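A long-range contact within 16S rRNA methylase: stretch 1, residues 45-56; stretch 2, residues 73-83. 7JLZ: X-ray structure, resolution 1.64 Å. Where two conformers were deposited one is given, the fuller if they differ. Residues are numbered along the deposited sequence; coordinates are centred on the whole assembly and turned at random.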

# COMPACT_ATOMS: atom_id res chain seq x y z
N GLU A 45 11.44 -9.46 7.25
CA GLU A 45 10.92 -9.78 8.57
C GLU A 45 9.88 -10.89 8.57
O GLU A 45 9.63 -11.48 9.63
CB GLU A 45 10.32 -8.53 9.21
CG GLU A 45 11.34 -7.45 9.51
CD GLU A 45 12.44 -7.95 10.42
OE1 GLU A 45 13.61 -8.04 9.97
OE2 GLU A 45 12.14 -8.27 11.59
N ASN A 46 9.26 -11.18 7.42
CA ASN A 46 8.18 -12.18 7.35
C ASN A 46 8.41 -13.03 6.10
O ASN A 46 7.85 -12.75 5.04
CB ASN A 46 6.81 -11.51 7.32
CG ASN A 46 6.62 -10.50 8.44
OD1 ASN A 46 6.17 -10.84 9.53
ND2 ASN A 46 6.97 -9.24 8.16
N SER A 47 9.21 -14.09 6.25
CA SER A 47 9.57 -14.91 5.10
C SER A 47 8.39 -15.71 4.56
O SER A 47 8.46 -16.21 3.43
CB SER A 47 10.71 -15.85 5.45
OG SER A 47 10.29 -16.84 6.38
N GLY A 48 7.31 -15.86 5.35
CA GLY A 48 6.14 -16.59 4.92
C GLY A 48 5.13 -15.80 4.12
O GLY A 48 4.17 -16.38 3.59
N THR A 49 5.32 -14.50 4.00
CA THR A 49 4.40 -13.62 3.28
C THR A 49 5.07 -13.09 2.03
O THR A 49 6.24 -12.71 2.05
CB THR A 49 3.95 -12.47 4.19
OG1 THR A 49 3.23 -12.99 5.32
CG2 THR A 49 3.06 -11.50 3.43
N LEU A 50 4.33 -13.06 0.92
CA LEU A 50 4.81 -12.42 -0.30
C LEU A 50 4.39 -10.95 -0.29
O LEU A 50 3.20 -10.65 -0.16
CB LEU A 50 4.27 -13.13 -1.54
CG LEU A 50 4.64 -12.53 -2.90
CD1 LEU A 50 6.13 -12.61 -3.16
CD2 LEU A 50 3.85 -13.25 -4.01
N PHE A 51 5.35 -10.05 -0.42
CA PHE A 51 5.07 -8.62 -0.45
C PHE A 51 5.27 -8.09 -1.86
O PHE A 51 6.33 -8.29 -2.47
CB PHE A 51 5.97 -7.86 0.53
CG PHE A 51 5.72 -8.23 1.98
CD1 PHE A 51 6.36 -9.33 2.54
CD2 PHE A 51 4.83 -7.50 2.76
CE1 PHE A 51 6.13 -9.69 3.85
CE2 PHE A 51 4.60 -7.87 4.09
CZ PHE A 51 5.25 -8.96 4.63
N ILE A 52 4.27 -7.36 -2.37
CA ILE A 52 4.26 -6.87 -3.73
C ILE A 52 4.12 -5.35 -3.70
O ILE A 52 3.08 -4.84 -3.29
CB ILE A 52 3.11 -7.47 -4.55
CG1 ILE A 52 3.17 -9.00 -4.45
CG2 ILE A 52 3.17 -6.96 -5.97
CD1 ILE A 52 2.05 -9.72 -5.21
N GLY A 53 5.15 -4.64 -4.17
CA GLY A 53 5.06 -3.19 -4.33
C GLY A 53 4.68 -2.83 -5.75
O GLY A 53 5.19 -3.43 -6.70
N ILE A 54 3.80 -1.84 -5.90
CA ILE A 54 3.35 -1.37 -7.21
C ILE A 54 3.51 0.14 -7.30
O ILE A 54 2.90 0.88 -6.52
CB ILE A 54 1.89 -1.77 -7.48
CG1 ILE A 54 1.69 -3.26 -7.19
CG2 ILE A 54 1.51 -1.45 -8.93
CD1 ILE A 54 0.22 -3.71 -7.31
N GLU A 55 4.31 0.60 -8.26
CA GLU A 55 4.52 2.02 -8.52
C GLU A 55 4.62 2.28 -10.01
O GLU A 55 4.97 1.39 -10.79
CB GLU A 55 5.79 2.54 -7.82
CG GLU A 55 5.74 2.40 -6.31
CD GLU A 55 4.68 3.28 -5.65
OE1 GLU A 55 4.38 4.37 -6.18
OE2 GLU A 55 4.13 2.85 -4.60
N PRO A 56 4.32 3.51 -10.45
CA PRO A 56 4.25 3.78 -11.90
C PRO A 56 5.57 4.08 -12.59
O PRO A 56 5.64 3.94 -13.82
CB PRO A 56 3.33 5.01 -11.98
CG PRO A 56 3.52 5.69 -10.64
CD PRO A 56 3.69 4.58 -9.65
N ILE A 73 16.15 -11.83 -1.28
CA ILE A 73 14.87 -11.59 -0.58
C ILE A 73 13.79 -11.94 -1.59
O ILE A 73 13.20 -11.09 -2.26
CB ILE A 73 14.76 -10.16 -0.06
CG1 ILE A 73 16.00 -9.76 0.73
CG2 ILE A 73 13.50 -10.00 0.78
CD1 ILE A 73 16.24 -10.59 1.96
N THR A 74 13.51 -13.25 -1.71
CA THR A 74 12.69 -13.75 -2.80
C THR A 74 11.20 -13.51 -2.59
O THR A 74 10.42 -13.68 -3.54
CB THR A 74 12.95 -15.25 -3.00
OG1 THR A 74 12.92 -15.91 -1.74
CG2 THR A 74 14.31 -15.46 -3.64
N ASN A 75 10.78 -13.11 -1.39
CA ASN A 75 9.38 -12.81 -1.13
C ASN A 75 9.08 -11.32 -1.26
O ASN A 75 8.06 -10.85 -0.73
CB ASN A 75 8.97 -13.32 0.25
CG ASN A 75 9.79 -12.71 1.38
OD1 ASN A 75 10.99 -12.43 1.23
ND2 ASN A 75 9.15 -12.49 2.52
N ALA A 76 9.94 -10.58 -1.96
CA ALA A 76 9.69 -9.18 -2.31
C ALA A 76 9.68 -9.08 -3.83
O ALA A 76 10.65 -9.49 -4.48
CB ALA A 76 10.75 -8.26 -1.70
N ILE A 77 8.59 -8.56 -4.39
CA ILE A 77 8.50 -8.36 -5.83
C ILE A 77 7.96 -6.96 -6.09
O ILE A 77 7.19 -6.41 -5.30
CB ILE A 77 7.63 -9.45 -6.49
CG1 ILE A 77 7.74 -9.39 -8.01
CG2 ILE A 77 6.20 -9.35 -6.04
CD1 ILE A 77 6.87 -10.40 -8.71
N TYR A 78 8.41 -6.37 -7.20
CA TYR A 78 8.16 -4.97 -7.52
C TYR A 78 7.62 -4.86 -8.94
O TYR A 78 8.24 -5.36 -9.88
CB TYR A 78 9.44 -4.14 -7.38
CG TYR A 78 10.06 -4.26 -6.00
CD1 TYR A 78 10.90 -5.33 -5.68
CD2 TYR A 78 9.79 -3.32 -5.02
CE1 TYR A 78 11.44 -5.46 -4.42
CE2 TYR A 78 10.35 -3.43 -3.74
CZ TYR A 78 11.17 -4.51 -3.45
OH TYR A 78 11.73 -4.64 -2.20
N ILE A 79 6.47 -4.19 -9.09
CA ILE A 79 5.69 -4.23 -10.33
C ILE A 79 5.33 -2.82 -10.78
O ILE A 79 5.04 -1.95 -9.95
CB ILE A 79 4.41 -5.07 -10.13
CG1 ILE A 79 4.78 -6.51 -9.78
CG2 ILE A 79 3.48 -5.05 -11.36
CD1 ILE A 79 3.61 -7.33 -9.39
N LEU A 80 5.34 -2.60 -12.09
CA LEU A 80 4.87 -1.33 -12.63
C LEU A 80 3.35 -1.29 -12.60
O LEU A 80 2.68 -2.22 -13.06
CB LEU A 80 5.35 -1.13 -14.06
CG LEU A 80 6.80 -0.79 -14.32
CD1 LEU A 80 6.97 -0.51 -15.80
CD2 LEU A 80 7.22 0.41 -13.47
N GLY A 81 2.79 -0.20 -12.09
CA GLY A 81 1.35 -0.07 -12.08
C GLY A 81 0.92 1.24 -11.47
O GLY A 81 1.70 1.96 -10.85
N SER A 82 -0.36 1.55 -11.67
CA SER A 82 -1.00 2.76 -11.17
C SER A 82 -2.50 2.48 -11.20
O SER A 82 -2.93 1.45 -11.72
CB SER A 82 -0.66 3.98 -12.03
OG SER A 82 -1.30 3.90 -13.29
N VAL A 83 -3.28 3.41 -10.65
CA VAL A 83 -4.74 3.28 -10.72
C VAL A 83 -5.18 3.10 -12.17
O VAL A 83 -5.99 2.23 -12.50
CB VAL A 83 -5.44 4.49 -10.09
CG1 VAL A 83 -6.94 4.49 -10.45
CG2 VAL A 83 -5.27 4.52 -8.60

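Asn 75 closes the start of this two-stranded contact with its side chain: standing just ahead of strand 76-80, it sends ND2 across to Thr 49 O (3.0 Å), a hydrogen bond that continues the backbone ladder by one rung. Asn 75 ND2 also lies 2.8 Å from Asn 46 O, but at an angle too poor for a hydrogen bond; that carbonyl instead accepts Thr 49 N (3.2 Å) in the type I turn leading into the first strand.

From there the strands run parallel, their axes 24° apart. Alternate residues of stretch 1 bond on both sides of their partners, as parallel pairing requires: Phe 51 N to Asn 75 O (2.8 Å, nearly linear) and Ile 77 N to Phe 51 O (3.0 Å), then Gly 53 N to Ile 77 O (2.9 Å) and Ile 79 N to Gly 53 O (2.8 Å), and finally Glu 55 N to Ile 79 O (3.1 Å).

Ile 52, Ile 54, Ile 77 and Ile 79 share one face, their branched apolar side chains burying hydrocarbon surface, with Ile 52 CG1 against Ile 77 CG2 (3.4 Å) and Ile 52 CG2 against Ile 79 CD1 (3.5 Å). Ile 54 CG2 rests 3.4 Å from Gly 81 CA, where a CB would clash. The last rung is Gly 81 N to Glu 55 O (3.0 Å); just beyond, Pro 56 N comes within 3.1 Å of Gly 81 O but has no hydrogen to share.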